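Local atomic coordinates of diacylglycerol lipase (Aspergillus oryzae, PDB entry 5XK2), a protein that probably hydrolyses the ester bonds of mono- and diacylglycerols, as a fungal class 3 lipase of the alpha/beta-hydrolase fold. Residues L214-I227 and Q239-N252. Numbering follows the deposited sequence.
Sequences LTMGYVHISPEYYI and QVTVLDGYVNFKGN
Strands 224-227 and 240-243 run antiparallel, with Glu224 opposite Leu243 and Tyr226 opposite Thr241 as the hydrogen-bonded pairs. Each pair is closed by two backbone bonds, among them Glu224 N to Leu243 O at 2.8 Å. Farther along, where the chains are no longer strands, His220 N still donates to Tyr246 O.

The side chain of Glu224 crosses to loop 244-252. Its CG is anti to the backbone N (chi1 172°) and the chain is extended beyond, which brings the carboxylate to the Gly251-Asn252 peptide. Asn252 N donates to OE2 at 2.8 Å, on the syn lone pair and nearly straight (164°). OE2 also bonds Thr202 OG1, so two partners fix this oxygen. The Tyr226 ring covers the same peptide. Gly251 CA sits over the ring centre in a CH-pi contact, 3.7 Å from the centroid, and Asn252 N lies over the same face nearer the rim. Gly251 lies close between Glu224 and this ring, with its CA 3.7 Å from Glu224 OE2.

On the other face of the sheet, Tyr225 and Val242 lie side by side, with Tyr225 CE2 3.6 Å from Val242 CG2. Pro223, after a cis peptide, sets its CB against Val242 CG1. Gly245 N gives Ser222 OG a weak bond, 3.1 Å long and bent (134°). At the far end Leu214 and Val247 meet tip to tip, CD2 to CG2 at 3.7 Å.

Strand 240-243 is the outermost strand of the main mixed sheet within the chain. Strand 198-203 lies on the other side of 224-227, and Tyr246 packs on helix 186-195. Asn252 ND2 bonds the backbone O atoms of Asn204 and Asp206; Asp206 probably belongs to a Ser-His-Asp triad with Ser153 and His268. The loop 244-252 that follows strand 240-243 thus reaches the likely active site.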
loop_
_atom_site.group_PDB
_atom_site.type_symbol
_atom_site.label_atom_id
_atom_site.label_comp_id
_atom_site.label_asym_id
_atom_site.label_seq_id
_atom_site.Cartn_x
_atom_site.Cartn_y
_atom_site.Cartn_z
ATOM N N LEU A 214 19.959 -1.418 0.977
ATOM C CA LEU A 214 21.399 -1.379 0.807
ATOM C C LEU A 214 21.939 -2.753 0.422
ATOM O O LEU A 214 22.854 -2.859 -0.395
ATOM C CB LEU A 214 22.078 -0.905 2.098
ATOM C CG LEU A 214 21.689 0.510 2.504
ATOM C CD1 LEU A 214 22.118 0.804 3.941
ATOM C CD2 LEU A 214 22.309 1.499 1.519
ATOM N N THR A 215 21.385 -3.802 1.029
ATOM C CA THR A 215 21.867 -5.163 0.782
ATOM C C THR A 215 21.491 -5.667 -0.616
ATOM O O THR A 215 21.999 -6.689 -1.079
ATOM C CB THR A 215 21.321 -6.157 1.845
ATOM O OG1 THR A 215 19.902 -6.006 1.957
ATOM C CG2 THR A 215 21.953 -5.889 3.199
ATOM N N MET A 216 20.612 -4.934 -1.298
ATOM C CA MET A 216 20.253 -5.248 -2.674
ATOM C C MET A 216 21.158 -4.520 -3.684
ATOM O O MET A 216 20.925 -4.571 -4.899
ATOM C CB MET A 216 18.784 -4.898 -2.921
ATOM C CG MET A 216 17.813 -5.775 -2.154
ATOM S SD MET A 216 16.164 -5.065 -2.249
ATOM C CE MET A 216 15.181 -6.340 -1.457
ATOM N N GLY A 217 22.168 -3.821 -3.175
ATOM C CA GLY A 217 23.139 -3.154 -4.030
ATOM C C GLY A 217 22.789 -1.737 -4.442
ATOM O O GLY A 217 23.306 -1.226 -5.436
ATOM N N TYR A 218 21.902 -1.096 -3.687
ATOM C CA TYR A 218 21.516 0.276 -3.989
ATOM C C TYR A 218 22.051 1.239 -2.950
ATOM O O TYR A 218 22.216 0.880 -1.777
ATOM C CB TYR A 218 19.997 0.415 -4.037
ATOM C CG TYR A 218 19.354 -0.310 -5.189
ATOM C CD1 TYR A 218 19.169 0.333 -6.402
ATOM C CD2 TYR A 218 18.920 -1.621 -5.058
ATOM C CE1 TYR A 218 18.565 -0.320 -7.475
ATOM C CE2 TYR A 218 18.309 -2.287 -6.123
ATOM C CZ TYR A 218 18.134 -1.617 -7.320
ATOM O OH TYR A 218 17.527 -2.244 -8.379
ATOM N N VAL A 219 22.335 2.459 -3.383
ATOM C CA VAL A 219 22.674 3.530 -2.461
ATOM C C VAL A 219 21.872 4.758 -2.877
ATOM O O VAL A 219 21.103 4.685 -3.824
ATOM C CB VAL A 219 24.189 3.816 -2.446
ATOM C CG1 VAL A 219 24.941 2.575 -2.004
ATOM C CG2 VAL A 219 24.642 4.238 -3.792
ATOM N N HIS A 220 22.012 5.873 -2.162
ATOM C CA HIS A 220 21.256 7.082 -2.522
ATOM C C HIS A 220 22.139 8.120 -3.184
ATOM O O HIS A 220 23.341 8.220 -2.904
ATOM C CB HIS A 220 20.620 7.742 -1.278
ATOM C CG HIS A 220 19.199 7.366 -1.017
ATOM N ND1 HIS A 220 18.185 7.609 -1.925
ATOM C CD2 HIS A 220 18.600 6.845 0.083
ATOM C CE1 HIS A 220 17.035 7.218 -1.413
ATOM N NE2 HIS A 220 17.252 6.759 -0.186
ATOM N N ILE A 221 21.526 8.915 -4.056
ATOM C CA ILE A 221 22.092 10.171 -4.495
ATOM C C ILE A 221 22.289 11.074 -3.285
ATOM O O ILE A 221 21.455 11.095 -2.374
ATOM C CB ILE A 221 21.154 10.844 -5.518
ATOM C CG1 ILE A 221 21.045 9.959 -6.757
ATOM C CG2 ILE A 221 21.613 12.257 -5.864
ATOM C CD1 ILE A 221 19.732 10.189 -7.546
ATOM N N SER A 222 23.399 11.801 -3.268
ATOM C CA SER A 222 23.721 12.718 -2.187
ATOM C C SER A 222 23.657 14.166 -2.707
ATOM O O SER A 222 23.894 14.412 -3.887
ATOM C CB SER A 222 25.123 12.369 -1.646
ATOM O OG SER A 222 25.618 13.389 -0.799
ATOM N N PRO A 223 23.324 15.137 -1.841
ATOM C CA PRO A 223 23.009 14.959 -0.415
ATOM C C PRO A 223 21.552 14.619 -0.147
ATOM O O PRO A 223 20.712 14.622 -1.046
ATOM C CB PRO A 223 23.331 16.339 0.181
ATOM C CG PRO A 223 22.985 17.291 -0.940
ATOM C CD PRO A 223 23.388 16.560 -2.215
ATOM N N GLU A 224 21.264 14.379 1.122
ATOM C CA GLU A 224 19.902 14.169 1.606
ATOM C C GLU A 224 19.428 15.447 2.270
ATOM O O GLU A 224 20.120 15.974 3.147
ATOM C CB GLU A 224 19.868 13.006 2.606
ATOM C CG GLU A 224 18.511 12.816 3.342
ATOM C CD GLU A 224 18.581 11.732 4.431
ATOM O OE1 GLU A 224 19.616 11.046 4.559
ATOM O OE2 GLU A 224 17.601 11.571 5.177
ATOM N N TYR A 225 18.251 15.933 1.883
ATOM C CA TYR A 225 17.636 17.038 2.615
ATOM C C TYR A 225 16.621 16.404 3.521
ATOM O O TYR A 225 15.519 16.051 3.098
ATOM C CB TYR A 225 16.992 18.056 1.644
ATOM C CG TYR A 225 18.032 18.834 0.870
ATOM C CD1 TYR A 225 18.644 18.295 -0.266
ATOM C CD2 TYR A 225 18.437 20.089 1.304
ATOM C CE1 TYR A 225 19.613 18.999 -0.950
ATOM C CE2 TYR A 225 19.419 20.796 0.624
ATOM C CZ TYR A 225 19.995 20.241 -0.508
ATOM O OH TYR A 225 20.984 20.944 -1.203
ATOM N N TYR A 226 16.992 16.304 4.799
ATOM C CA TYR A 226 16.234 15.537 5.784
ATOM C C TYR A 226 15.317 16.478 6.537
ATOM O O TYR A 226 15.779 17.351 7.281
ATOM C CB TYR A 226 17.222 14.839 6.724
ATOM C CG TYR A 226 16.649 14.054 7.877
ATOM C CD1 TYR A 226 15.567 13.178 7.707
ATOM C CD2 TYR A 226 17.237 14.151 9.135
ATOM C CE1 TYR A 226 15.084 12.435 8.786
ATOM C CE2 TYR A 226 16.771 13.413 10.197
ATOM C CZ TYR A 226 15.698 12.563 10.022
ATOM O OH TYR A 226 15.265 11.841 11.116
ATOM N N ILE A 227 14.016 16.318 6.316
ATOM C CA ILE A 227 13.009 17.183 6.927
ATOM C C ILE A 227 12.531 16.556 8.222
ATOM O O ILE A 227 12.097 15.408 8.227
ATOM C CB ILE A 227 11.785 17.386 6.015
ATOM C CG1 ILE A 227 12.199 17.886 4.631
ATOM C CG2 ILE A 227 10.766 18.331 6.687
ATOM C CD1 ILE A 227 11.092 17.651 3.599
ATOM N N GLN A 239 14.412 22.863 10.550
ATOM C CA GLN A 239 13.850 21.535 10.345
ATOM C C GLN A 239 14.295 20.851 9.059
ATOM O O GLN A 239 13.680 19.864 8.640
ATOM C CB GLN A 239 12.328 21.611 10.413
ATOM C CG GLN A 239 11.871 22.034 11.810
ATOM C CD GLN A 239 10.399 22.410 11.854
ATOM O OE1 GLN A 239 9.920 23.157 11.003
ATOM N NE2 GLN A 239 9.666 21.881 12.838
ATOM N N VAL A 240 15.271 21.435 8.368
ATOM C CA VAL A 240 15.843 20.768 7.200
ATOM C C VAL A 240 17.349 20.662 7.400
ATOM O O VAL A 240 18.032 21.671 7.603
ATOM C CB VAL A 240 15.557 21.513 5.887
ATOM C CG1 VAL A 240 16.067 20.699 4.674
ATOM C CG2 VAL A 240 14.055 21.770 5.724
ATOM N N THR A 241 17.850 19.438 7.345
ATOM C CA THR A 241 19.264 19.162 7.597
ATOM C C THR A 241 19.894 18.526 6.371
ATOM O O THR A 241 19.342 17.567 5.842
ATOM C CB THR A 241 19.412 18.230 8.805
ATOM O OG1 THR A 241 18.825 18.865 9.957
ATOM C CG2 THR A 241 20.855 17.938 9.070
ATOM N N VAL A 242 21.020 19.075 5.910
ATOM C CA VAL A 242 21.674 18.566 4.697
ATOM C C VAL A 242 22.743 17.559 5.091
ATOM O O VAL A 242 23.664 17.886 5.854
ATOM C CB VAL A 242 22.297 19.712 3.863
ATOM C CG1 VAL A 242 22.731 19.200 2.509
ATOM C CG2 VAL A 242 21.283 20.830 3.672
ATOM N N LEU A 243 22.610 16.326 4.601
ATOM C CA LEU A 243 23.518 15.253 4.987
ATOM C C LEU A 243 24.137 14.641 3.751
ATOM O O LEU A 243 23.417 14.079 2.923
ATOM C CB LEU A 243 22.778 14.173 5.770
ATOM C CG LEU A 243 22.097 14.667 7.031
ATOM C CD1 LEU A 243 21.116 13.630 7.570
ATOM C CD2 LEU A 243 23.166 14.984 8.088
ATOM N N ASP A 244 25.455 14.731 3.593
ATOM C CA ASP A 244 25.997 14.132 2.370
ATOM C C ASP A 244 26.539 12.729 2.635
ATOM O O ASP A 244 26.518 12.254 3.774
ATOM C CB ASP A 244 27.030 15.050 1.688
ATOM C CG ASP A 244 28.242 15.344 2.522
ATOM O OD1 ASP A 244 28.318 14.917 3.689
ATOM O OD2 ASP A 244 29.132 16.046 1.983
ATOM N N GLY A 245 26.997 12.059 1.575
ATOM C CA GLY A 245 27.372 10.642 1.632
ATOM C C GLY A 245 26.370 9.753 0.915
ATOM O O GLY A 245 25.203 10.103 0.798
ATOM N N TYR A 246 26.816 8.589 0.426
ATOM C CA TYR A 246 25.937 7.713 -0.363
ATOM C C TYR A 246 25.070 6.803 0.517
ATOM O O TYR A 246 23.990 6.324 0.124
ATOM C CB TYR A 246 26.796 6.926 -1.347
ATOM C CG TYR A 246 27.518 7.919 -2.231
ATOM C CD1 TYR A 246 26.807 8.633 -3.174
ATOM C CD2 TYR A 246 28.880 8.187 -2.079
ATOM C CE1 TYR A 246 27.402 9.572 -3.972
ATOM C CE2 TYR A 246 29.513 9.147 -2.898
ATOM C CZ TYR A 246 28.739 9.821 -3.850
ATOM O OH TYR A 246 29.235 10.774 -4.708
ATOM N N VAL A 247 25.558 6.614 1.731
ATOM C CA VAL A 247 24.835 5.955 2.801
ATOM C C VAL A 247 25.069 6.832 4.010
ATOM O O VAL A 247 26.220 7.120 4.346
ATOM C CB VAL A 247 25.326 4.532 3.056
ATOM C CG1 VAL A 247 24.503 3.886 4.185
ATOM C CG2 VAL A 247 25.226 3.715 1.768
ATOM N N ASN A 248 24.003 7.316 4.631
ATOM C CA ASN A 248 24.173 8.173 5.807
ATOM C C ASN A 248 23.189 7.760 6.870
ATOM O O ASN A 248 21.982 7.793 6.634
ATOM C CB ASN A 248 23.987 9.655 5.440
ATOM C CG ASN A 248 24.458 10.605 6.546
ATOM O OD1 ASN A 248 24.086 10.454 7.702
ATOM N ND2 ASN A 248 25.273 11.589 6.183
ATOM N N PHE A 249 23.688 7.338 8.025
ATOM C CA PHE A 249 22.795 6.812 9.052
ATOM C C PHE A 249 22.196 7.881 9.968
ATOM O O PHE A 249 21.444 7.549 10.902
ATOM C CB PHE A 249 23.546 5.778 9.910
ATOM C CG PHE A 249 24.057 4.601 9.132
ATOM C CD1 PHE A 249 23.228 3.927 8.249
ATOM C CD2 PHE A 249 25.366 4.186 9.268
ATOM C CE1 PHE A 249 23.699 2.831 7.519
ATOM C CE2 PHE A 249 25.842 3.086 8.535
ATOM C CZ PHE A 249 25.002 2.420 7.661
ATOM N N LYS A 250 22.513 9.156 9.745
ATOM C CA LYS A 250 22.037 10.193 10.676
ATOM C C LYS A 250 20.759 10.888 10.218
ATOM O O LYS A 250 20.233 11.742 10.914
ATOM C CB LYS A 250 23.138 11.240 10.911
ATOM C CG LYS A 250 24.388 10.657 11.557
ATOM C CD LYS A 250 24.087 10.081 12.927
ATOM C CE LYS A 250 25.356 9.414 13.502
ATOM N NZ LYS A 250 25.284 9.241 14.973
ATOM N N GLY A 251 20.291 10.551 9.022
ATOM C CA GLY A 251 19.006 11.023 8.523
ATOM C C GLY A 251 17.965 9.914 8.489
ATOM O O GLY A 251 17.886 9.052 9.367
ATOM N N ASN A 252 17.135 9.950 7.450
ATOM C CA ASN A 252 16.054 8.975 7.309
ATOM C C ASN A 252 16.523 7.514 7.367
ATOM O O ASN A 252 15.826 6.652 7.898
ATOM C CB ASN A 252 15.310 9.247 5.988
ATOM C CG ASN A 252 14.308 8.148 5.629
ATOM O OD1 ASN A 252 14.611 7.260 4.827
ATOM N ND2 ASN A 252 13.092 8.222 6.199
HETATM O O HOH W 1 16.278 18.078 9.932
#